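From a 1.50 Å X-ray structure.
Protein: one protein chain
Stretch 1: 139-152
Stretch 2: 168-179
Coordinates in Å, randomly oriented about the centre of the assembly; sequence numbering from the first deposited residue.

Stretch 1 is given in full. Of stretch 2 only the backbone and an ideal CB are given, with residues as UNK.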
# COMPACT_ATOMS: atom_id res chain seq x y z
N LYS A 139 -7.39 -8.33 10.83
CA LYS A 139 -6.26 -8.56 9.93
C LYS A 139 -5.56 -7.25 9.60
O LYS A 139 -4.34 -7.19 9.54
CB LYS A 139 -6.73 -9.25 8.64
CG LYS A 139 -6.92 -10.75 8.80
CD LYS A 139 -7.27 -11.40 7.47
CE LYS A 139 -7.24 -12.91 7.57
NZ LYS A 139 -5.87 -13.42 7.87
N ARG A 140 -6.34 -6.19 9.41
CA ARG A 140 -5.73 -4.90 9.12
C ARG A 140 -4.93 -4.40 10.32
O ARG A 140 -3.81 -3.90 10.16
CB ARG A 140 -6.78 -3.85 8.76
CG ARG A 140 -6.18 -2.45 8.68
CD ARG A 140 -7.15 -1.41 8.15
NE ARG A 140 -7.43 -1.61 6.73
CZ ARG A 140 -8.19 -0.79 6.01
NH1 ARG A 140 -8.41 -1.03 4.73
NH2 ARG A 140 -8.74 0.28 6.58
N SER A 141 -5.48 -4.55 11.52
CA SER A 141 -4.78 -4.08 12.72
C SER A 141 -3.46 -4.82 12.91
O SER A 141 -2.46 -4.22 13.31
CB SER A 141 -5.67 -4.22 13.96
OG SER A 141 -5.98 -5.57 14.26
N THR A 142 -3.45 -6.11 12.59
CA THR A 142 -2.24 -6.90 12.72
C THR A 142 -1.21 -6.40 11.71
O THR A 142 -0.03 -6.21 12.05
CB THR A 142 -2.52 -8.40 12.48
OG1 THR A 142 -3.38 -8.89 13.52
CG2 THR A 142 -1.22 -9.19 12.49
N TYR A 143 -1.65 -6.17 10.48
CA TYR A 143 -0.75 -5.68 9.44
C TYR A 143 -0.18 -4.31 9.80
O TYR A 143 1.00 -4.04 9.58
CB TYR A 143 -1.48 -5.58 8.10
CG TYR A 143 -0.61 -4.98 7.01
CD1 TYR A 143 0.39 -5.74 6.39
CD2 TYR A 143 -0.74 -3.64 6.65
CE1 TYR A 143 1.22 -5.17 5.44
CE2 TYR A 143 0.09 -3.07 5.69
CZ TYR A 143 1.07 -3.84 5.09
OH TYR A 143 1.91 -3.29 4.15
N VAL A 144 -1.02 -3.44 10.35
CA VAL A 144 -0.58 -2.11 10.74
C VAL A 144 0.51 -2.19 11.80
O VAL A 144 1.53 -1.50 11.71
CB VAL A 144 -1.77 -1.27 11.27
CG1 VAL A 144 -1.27 0.01 11.93
CG2 VAL A 144 -2.72 -0.93 10.12
N ALA A 145 0.32 -3.05 12.79
CA ALA A 145 1.31 -3.21 13.85
C ALA A 145 2.62 -3.78 13.30
O ALA A 145 3.70 -3.32 13.65
CB ALA A 145 0.77 -4.10 14.97
N GLU A 146 2.52 -4.79 12.44
CA GLU A 146 3.72 -5.40 11.88
C GLU A 146 4.47 -4.44 10.96
O GLU A 146 5.69 -4.46 10.91
CB GLU A 146 3.37 -6.70 11.15
CG GLU A 146 2.92 -7.80 12.09
CD GLU A 146 2.61 -9.10 11.38
OE1 GLU A 146 2.37 -10.11 12.08
OE2 GLU A 146 2.60 -9.12 10.14
N THR A 147 3.73 -3.60 10.24
CA THR A 147 4.35 -2.64 9.34
C THR A 147 5.03 -1.52 10.14
O THR A 147 6.06 -0.99 9.72
CB THR A 147 3.31 -2.07 8.36
OG1 THR A 147 2.91 -3.12 7.46
CG2 THR A 147 3.88 -0.91 7.55
N ALA A 148 4.46 -1.15 11.28
CA ALA A 148 5.07 -0.12 12.11
C ALA A 148 6.42 -0.67 12.56
O ALA A 148 7.42 0.05 12.59
CB ALA A 148 4.19 0.17 13.32
N GLN A 149 6.44 -1.95 12.90
CA GLN A 149 7.66 -2.62 13.32
C GLN A 149 8.64 -2.65 12.15
O GLN A 149 9.82 -2.35 12.32
CB GLN A 149 7.34 -4.05 13.77
CG GLN A 149 8.57 -4.89 14.06
CD GLN A 149 8.55 -5.48 15.46
OE1 GLN A 149 7.70 -6.30 15.79
NE2 GLN A 149 9.49 -5.04 16.29
N GLU A 150 8.15 -3.01 10.96
CA GLU A 150 9.01 -3.07 9.78
C GLU A 150 9.68 -1.72 9.53
O GLU A 150 10.87 -1.64 9.22
CB GLU A 150 8.22 -3.49 8.55
CG GLU A 150 9.10 -3.76 7.34
CD GLU A 150 8.35 -4.25 6.11
OE1 GLU A 150 9.02 -4.63 5.13
OE2 GLU A 150 7.10 -4.26 6.12
N PHE A 151 8.90 -0.65 9.65
CA PHE A 151 9.41 0.69 9.44
C PHE A 151 10.49 1.01 10.48
O PHE A 151 11.56 1.54 10.13
CB PHE A 151 8.26 1.70 9.51
CG PHE A 151 8.63 3.10 9.11
CD1 PHE A 151 9.27 3.36 7.90
CD2 PHE A 151 8.31 4.17 9.93
CE1 PHE A 151 9.57 4.67 7.51
CE2 PHE A 151 8.61 5.49 9.56
CZ PHE A 151 9.24 5.74 8.35
N ARG A 152 10.24 0.68 11.75
CA ARG A 152 11.22 0.92 12.81
C ARG A 152 12.51 0.16 12.55
O ARG A 152 13.61 0.69 12.75
CB ARG A 152 10.68 0.49 14.18
CG ARG A 152 9.51 1.32 14.72
CD ARG A 152 9.35 1.12 16.23
NE ARG A 152 9.11 -0.27 16.61
CZ ARG A 152 7.93 -0.89 16.56
NH1 ARG A 152 7.83 -2.15 16.93
NH2 ARG A 152 6.85 -0.24 16.14
N UNK A 168 7.10 2.99 -0.69
CA UNK A 168 6.61 2.94 -2.06
C UNK A 168 5.40 2.02 -2.19
O UNK A 168 4.76 1.95 -3.24
CB UNK A 168 7.72 2.48 -3.00
N UNK A 169 5.08 1.31 -1.11
CA UNK A 169 3.94 0.39 -1.09
C UNK A 169 2.61 1.14 -1.13
O UNK A 169 2.35 2.00 -0.28
CB UNK A 169 4.00 -0.50 0.16
N UNK A 170 1.76 0.83 -2.11
CA UNK A 170 0.47 1.51 -2.20
C UNK A 170 -0.35 1.38 -0.92
O UNK A 170 -0.98 2.34 -0.47
CB UNK A 170 -0.33 0.95 -3.38
N UNK A 171 -0.34 0.20 -0.32
CA UNK A 171 -1.09 -0.04 0.90
C UNK A 171 -0.54 0.76 2.08
O UNK A 171 -1.30 1.25 2.92
CB UNK A 171 -1.08 -1.53 1.23
N UNK A 172 0.77 0.90 2.15
CA UNK A 172 1.36 1.65 3.25
C UNK A 172 1.14 3.15 3.16
O UNK A 172 1.27 3.86 4.15
CB UNK A 172 2.86 1.37 3.31
N UNK A 173 0.78 3.62 1.97
CA UNK A 173 0.53 5.05 1.79
C UNK A 173 -0.56 5.51 2.76
O UNK A 173 -0.55 6.66 3.21
CB UNK A 173 0.13 5.35 0.35
N UNK A 174 -1.49 4.61 3.09
CA UNK A 174 -2.58 4.94 4.00
C UNK A 174 -2.51 4.23 5.36
O UNK A 174 -3.13 4.67 6.32
CB UNK A 174 -3.91 4.60 3.33
N UNK A 175 -1.76 3.13 5.44
CA UNK A 175 -1.68 2.39 6.70
C UNK A 175 -0.44 2.67 7.54
O UNK A 175 -0.32 2.18 8.66
CB UNK A 175 -1.74 0.89 6.40
N UNK A 176 0.49 3.45 6.99
CA UNK A 176 1.70 3.83 7.71
C UNK A 176 1.84 5.34 7.55
O UNK A 176 2.14 5.83 6.47
CB UNK A 176 2.93 3.09 7.19
N UNK A 177 1.61 6.07 8.64
CA UNK A 177 1.71 7.52 8.62
C UNK A 177 3.08 7.94 9.12
O UNK A 177 3.38 7.82 10.31
CB UNK A 177 0.61 8.16 9.47
N UNK A 178 3.90 8.45 8.21
CA UNK A 178 5.25 8.89 8.55
C UNK A 178 5.20 10.00 9.61
O UNK A 178 6.15 10.19 10.36
CB UNK A 178 5.98 9.38 7.30
N UNK A 179 4.08 10.71 9.67
CA UNK A 179 3.92 11.79 10.64
C UNK A 179 3.17 11.39 11.91
O UNK A 179 2.96 12.22 12.80
CB UNK A 179 3.19 12.96 9.98

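Position 168 has nothing of the helix 139-152 within reach of its CB, so small or polar residues would suit it; it is Ser 168. Position 169 points toward stretch 1, its CB 5.3 Å from Tyr 143 OH, which leaves room for a small side chain. Its phi/psi of -70/124 is extended and a turn into a helix follows, favouring a short acceptor such as Ser, Thr, Asp or Asn. Ser 169 fills this role: Ser 169 OG accepts from the backbone N of position 172 at 3.2 Å, a capping bond. Position 170, with phi -56 and open space, tolerates many residues and is Pro 170.

Position 171 points toward stretch 1, its CB 4.5 Å from Tyr 143 OH, with one face of the tyrosine ring available farther along. A long aliphatic, aromatic or cationic side chain could cover that face. Arg 171, extended with chi1 to chi3 all t, lays its guanidinium flat on the ring, planes at 8°, and Arg 171 CZ stands 3.7 Å from the centroid of the Tyr 143 ring, a cation-pi contact.

At position 172 the CB points sideways, 4.8 Å from Tyr 143 OH. The phenol hydroxyl invites Asn or Asp, whose carbonyl or carboxylate oxygen, one atom farther out than a serine hydroxyl, can reach it. Asn 172 takes the m rotamer, bringing its end nearer, and Tyr 143 OH donates to Asn 172 OD1 at 2.6 Å. Asn 172 ND2 gives to a water oxygen at 2.9 Å that in turn donates to Tyr 143 OH and Glu 150 OE2.

Positions 173 and 174 find no partner in stretch 1, so helix-compatible small or polar residues serve; they are Ala 173 and Glu 174.

Position 175 points toward stretch 1, its CB 4.3 Å from Val 144 CG2, an apolar setting for Leu, Met or Ile. Leu 175 CD1 lies 3.7 Å from Tyr 143 CD2 and Leu 175 CD2 4.1 Å from Val 144 CG2, while CD2 also covers one face of the Arg 140 guanidinium. A water donates to both Val 144 O and Leu 175 O.

Position 176 leaves helical phi/psi (-131/109) and points toward stretch 1, its CB 4.1 Å from Thr 147 CG2, with the Phe 151 ring beyond; a branched or long apolar chain suits. Leu 176 CD2 lies 4.1 Å from the centroid of the Phe 151 ring, a CH-pi contact over its face.

Position 177 points away, favouring a polar residue; Asp 177 OD1 accepts from the backbone N of position 179 at 2.9 Å. Position 178, whose CB points sideways and lies 5.0 Å from Phe 151 CZ, suits an aliphatic chain: Ile 178 CG1 lies 4.3 Å from Phe 151 CZ. Position 179 is out of reach, leaving the choice wide; it is Asn 179.

Stretch 2 168-179: SSPRNAELLDIN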
# COMPACT_ATOMS: atom_id res chain seq x y z
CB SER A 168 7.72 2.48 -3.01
OG SER A 168 8.22 1.20 -2.65
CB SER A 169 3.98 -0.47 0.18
OG SER A 169 2.71 -1.04 0.44
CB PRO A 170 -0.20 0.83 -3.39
CG PRO A 170 0.97 0.49 -4.27
CD PRO A 170 1.96 -0.06 -3.27
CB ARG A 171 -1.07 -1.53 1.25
CG ARG A 171 -2.04 -1.91 2.36
CD ARG A 171 -1.88 -3.36 2.76
NE ARG A 171 -2.92 -3.78 3.69
CZ ARG A 171 -2.98 -4.97 4.26
NH1 ARG A 171 -2.05 -5.88 4.00
NH2 ARG A 171 -3.97 -5.26 5.09
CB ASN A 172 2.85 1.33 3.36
CG ASN A 172 3.11 -0.08 3.84
OD1 ASN A 172 2.21 -0.73 4.38
ND2 ASN A 172 4.34 -0.55 3.67
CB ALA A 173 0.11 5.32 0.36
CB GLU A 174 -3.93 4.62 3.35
CG GLU A 174 -4.70 5.84 2.87
CD GLU A 174 -3.97 6.61 1.78
OE1 GLU A 174 -3.72 6.03 0.71
OE2 GLU A 174 -3.65 7.80 2.01
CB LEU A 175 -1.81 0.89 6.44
CG LEU A 175 -3.20 0.49 5.93
CD1 LEU A 175 -3.29 -1.02 5.86
CD2 LEU A 175 -4.28 1.04 6.85
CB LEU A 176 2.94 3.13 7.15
CG LEU A 176 4.26 3.59 7.80
CD1 LEU A 176 4.24 3.27 9.29
CD2 LEU A 176 5.43 2.91 7.13
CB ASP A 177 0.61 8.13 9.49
CG ASP A 177 0.61 9.64 9.47
OD1 ASP A 177 1.38 10.24 8.69
OD2 ASP A 177 -0.18 10.24 10.23
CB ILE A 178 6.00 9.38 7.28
CG1 ILE A 178 7.49 9.56 7.58
CG2 ILE A 178 5.39 10.67 6.76
CD1 ILE A 178 8.32 9.84 6.35
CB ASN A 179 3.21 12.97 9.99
CG ASN A 179 4.07 13.64 8.94
OD1 ASN A 179 5.19 14.05 9.23
ND2 ASN A 179 3.56 13.74 7.72
O HOH W 1 4.86 -3.12 5.01
O HOH W 2 1.73 0.92 10.18
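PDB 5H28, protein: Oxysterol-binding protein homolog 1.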